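Side-chain contact in cytosine deaminase (Klebsiella pneumoniae, PDB 4R85), which probably deaminates cytosine and 5-methylcytosine by hydrolysis, using an iron(II) ion held in an amidohydrolase-fold active site: residues A[245-250]-A[285-290]. Sequence-based numbering, arbitrary orientation.
Sequences MGSYDN and PKRRGV
Arg287 reaches from one loop of the amidohydrolase TIM barrel to Ser247 in another, joining the 3-10 turn that follows strand 237-240 to the loop leading into helix 293-298. From CB, which points toward the turn, the arginine sets out with CG between the backbone N and the carbonyl carbon (chi1 81°), and a bend at chi3 then carries the guanidinium to the serine. Arg287 CD already passes 3.3 Å from Ser247 OG. NE lies farther from that hydroxyl and is turned to a different partner, forming a salt bridge with Asp282. Beyond CZ, Arg287 NH1 donates to Ser247 OG at 2.8 Å with an N-H...O angle of 158°. The hydroxyl sits only 6° out of the guanidinium plane and is met at the group's edge, which suits an N-H that lies in that plane; Ser247 CB lies at the same edge, 3.3 Å from Arg287 NH1. Serine suits the place because its short side chain gives NH1 an acceptor within the buried interface, while arginine is long enough to span the gap and still pair with Asp282. At the dimer interface, the carbonyl of Arg287 accepts a bond from Arg288 NE of the second subunit.

Gly246 lets the two backbones come close: it has no side chain between its CA and the loop, and Gly246 CA approaches Val290 O at 3.4 Å in a CA-H...O contact. Gly289 turns the loop with a positive phi, which glycine adopts readily. CB of Val290 points away from the turn, and its side chain packs on Ser269 of strand 266-269. A water bridges the backbones, donating to Gly246 O at 3.1 Å and accepting from Gly289 N at 3.3 Å.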
ATOM      1  N   MET A 245     -17.368  -0.506 -13.432  1.00 11.82           N
ATOM      2  CA  MET A 245     -17.836   0.859 -13.211  1.00 10.90           C
ATOM      3  C   MET A 245     -16.691   1.868 -13.374  1.00 11.59           C
ATOM      4  O   MET A 245     -16.894   2.977 -13.846  1.00 11.91           O
ATOM      5  CB  MET A 245     -18.506   1.023 -11.844  1.00 11.00           C
ATOM      6  CG  MET A 245     -19.209   2.366 -11.714  1.00 13.35           C
ATOM      7  SD  MET A 245     -19.508   2.809  -9.991  1.00 17.88           S
ATOM      8  CE  MET A 245     -20.514   1.422  -9.506  1.00 13.27           C
ATOM      9  N   GLY A 246     -15.478   1.467 -13.012  1.00 13.70           N
ATOM     10  CA  GLY A 246     -14.315   2.311 -13.244  1.00 14.36           C
ATOM     11  C   GLY A 246     -13.974   2.536 -14.712  1.00 17.50           C
ATOM     12  O   GLY A 246     -13.100   3.342 -15.030  1.00 18.66           O
ATOM     13  N   SER A 247     -14.663   1.834 -15.611  1.00 10.60           N
ATOM     14  CA  SER A 247     -14.501   2.076 -17.038  1.00 11.30           C
ATOM     15  C   SER A 247     -15.804   2.490 -17.748  1.00 12.11           C
ATOM     16  O   SER A 247     -15.819   2.608 -18.976  1.00 13.26           O
ATOM     17  CB  SER A 247     -13.918   0.824 -17.718  1.00 16.30           C
ATOM     18  OG  SER A 247     -12.653   0.484 -17.156  1.00 14.36           O
ATOM     19  N   TYR A 248     -16.896   2.700 -17.000  1.00 10.63           N
ATOM     20  CA  TYR A 248     -18.190   2.986 -17.641  1.00 11.72           C
ATOM     21  C   TYR A 248     -18.185   4.287 -18.425  1.00 12.57           C
ATOM     22  O   TYR A 248     -17.473   5.241 -18.094  1.00 13.43           O
ATOM     23  CB  TYR A 248     -19.355   3.066 -16.634  1.00 13.45           C
ATOM     24  CG  TYR A 248     -19.913   1.740 -16.170  1.00  9.14           C
ATOM     25  CD1 TYR A 248     -19.590   0.553 -16.828  1.00 11.29           C
ATOM     26  CD2 TYR A 248     -20.764   1.675 -15.072  1.00 11.59           C
ATOM     27  CE1 TYR A 248     -20.098  -0.658 -16.389  1.00 14.93           C
ATOM     28  CE2 TYR A 248     -21.278   0.469 -14.628  1.00 11.59           C
ATOM     29  CZ  TYR A 248     -20.938  -0.693 -15.289  1.00 12.35           C
ATOM     30  OH  TYR A 248     -21.449  -1.893 -14.843  1.00 11.51           O
ATOM     31  N   ASP A 249     -19.000   4.319 -19.465  1.00 15.42           N
ATOM     32  CA  ASP A 249     -19.361   5.579 -20.076  1.00 15.66           C
ATOM     33  C   ASP A 249     -19.887   6.494 -18.966  1.00 11.56           C
ATOM     34  O   ASP A 249     -20.656   6.062 -18.109  1.00 11.16           O
ATOM     35  CB  ASP A 249     -20.448   5.363 -21.118  1.00 17.37           C
ATOM     36  CG  ASP A 249     -20.932   6.667 -21.712  1.00 19.52           C
ATOM     37  OD1 ASP A 249     -20.314   7.126 -22.699  1.00 14.71           O
ATOM     38  OD2 ASP A 249     -21.912   7.239 -21.179  1.00 16.36           O
ATOM     39  N   ASN A 250     -19.456   7.743 -18.971  1.00 10.95           N
ATOM     40  CA  ASN A 250     -19.805   8.661 -17.892  1.00 14.39           C
ATOM     41  C   ASN A 250     -21.253   9.114 -17.855  1.00 15.10           C
ATOM     42  O   ASN A 250     -21.794   9.327 -16.768  1.00 14.63           O
ATOM     43  CB  ASN A 250     -18.863   9.859 -17.884  1.00 14.92           C
ATOM     44  CG  ASN A 250     -17.459   9.460 -17.539  1.00 21.57           C
ATOM     45  OD1 ASN A 250     -17.246   8.569 -16.716  1.00 13.91           O
ATOM     46  ND2 ASN A 250     -16.489  10.090 -18.184  1.00 31.79           N
ATOM     47  N   PRO A 285      -1.873   4.174 -21.948  1.00 16.93           N
ATOM     48  CA  PRO A 285      -1.924   4.176 -20.476  1.00 18.02           C
ATOM     49  C   PRO A 285      -2.700   2.992 -19.906  1.00 16.92           C
ATOM     50  O   PRO A 285      -3.522   2.389 -20.591  1.00 17.68           O
ATOM     51  CB  PRO A 285      -2.646   5.491 -20.138  1.00 19.16           C
ATOM     52  CG  PRO A 285      -3.343   5.897 -21.406  1.00 22.20           C
ATOM     53  CD  PRO A 285      -2.486   5.385 -22.524  1.00 19.49           C
ATOM     54  N   LYS A 286      -2.405   2.653 -18.663  1.00 14.52           N
ATOM     55  CA  LYS A 286      -2.974   1.472 -18.041  1.00 13.70           C
ATOM     56  C   LYS A 286      -3.990   1.904 -17.003  1.00 15.05           C
ATOM     57  O   LYS A 286      -3.645   2.630 -16.064  1.00 11.55           O
ATOM     58  CB  LYS A 286      -1.868   0.654 -17.379  1.00 20.83           C
ATOM     59  CG  LYS A 286      -2.269  -0.750 -17.036  1.00 26.45           C
ATOM     60  CD  LYS A 286      -1.046  -1.582 -16.664  1.00 29.85           C
ATOM     61  CE  LYS A 286       0.051  -1.503 -17.724  1.00 31.75           C
ATOM     62  NZ  LYS A 286      -0.260  -2.281 -18.959  1.00 30.29           N
ATOM     63  N   ARG A 287      -5.237   1.460 -17.159  1.00 12.59           N
ATOM     64  CA  ARG A 287      -6.296   1.868 -16.231  1.00 16.61           C
ATOM     65  C   ARG A 287      -6.115   1.269 -14.831  1.00 15.36           C
ATOM     66  O   ARG A 287      -5.550   0.186 -14.663  1.00  9.95           O
ATOM     67  CB  ARG A 287      -7.695   1.535 -16.786  1.00 11.68           C
ATOM     68  CG  ARG A 287      -8.158   0.066 -16.594  1.00 11.46           C
ATOM     69  CD  ARG A 287      -9.400  -0.215 -17.460  1.00 12.03           C
ATOM     70  NE  ARG A 287      -9.059  -0.087 -18.883  1.00 13.91           N
ATOM     71  CZ  ARG A 287      -9.933   0.158 -19.857  1.00 17.12           C
ATOM     72  NH1 ARG A 287     -11.224   0.304 -19.581  1.00 15.60           N
ATOM     73  NH2 ARG A 287      -9.511   0.257 -21.114  1.00 16.52           N
ATOM     74  N   ARG A 288      -6.607   1.978 -13.820  1.00 12.01           N
ATOM     75  CA  ARG A 288      -6.554   1.477 -12.456  1.00 10.03           C
ATOM     76  C   ARG A 288      -7.479   0.288 -12.280  1.00 10.49           C
ATOM     77  O   ARG A 288      -7.131  -0.671 -11.586  1.00 12.75           O
ATOM     78  CB  ARG A 288      -6.942   2.586 -11.468  1.00  9.71           C
ATOM     79  CG  ARG A 288      -5.904   3.703 -11.427  1.00 10.07           C
ATOM     80  CD  ARG A 288      -6.409   5.040 -10.801  1.00 11.88           C
ATOM     81  NE  ARG A 288      -5.332   6.008 -10.974  1.00 14.64           N
ATOM     82  CZ  ARG A 288      -4.791   6.742 -10.010  1.00 10.85           C
ATOM     83  NH1 ARG A 288      -5.272   6.702  -8.771  1.00 10.82           N
ATOM     84  NH2 ARG A 288      -3.776   7.537 -10.312  1.00 11.27           N
ATOM     85  N   GLY A 289      -8.677   0.389 -12.862  1.00 10.42           N
ATOM     86  CA  GLY A 289      -9.647  -0.696 -12.845  1.00 13.20           C
ATOM     87  C   GLY A 289     -10.410  -0.897 -11.551  1.00 16.88           C
ATOM     88  O   GLY A 289     -10.952  -1.974 -11.307  1.00 16.93           O
ATOM     89  N   VAL A 290     -10.464   0.140 -10.715  1.00 12.12           N
ATOM     90  CA  VAL A 290     -11.172   0.058  -9.450  1.00 13.90           C
ATOM     91  C   VAL A 290     -12.489   0.823  -9.583  1.00 14.10           C
ATOM     92  O   VAL A 290     -12.573   1.783 -10.340  1.00 15.95           O
ATOM     93  CB  VAL A 290     -10.289   0.628  -8.311  1.00 22.74           C
ATOM     94  CG1 VAL A 290     -11.044   0.727  -7.004  1.00 24.98           C
ATOM     95  CG2 VAL A 290      -9.040  -0.239  -8.149  1.00 21.15           C
TER
HETATM   96  O   HOH W   1     -10.210   3.111 -13.847  1.00 22.35           O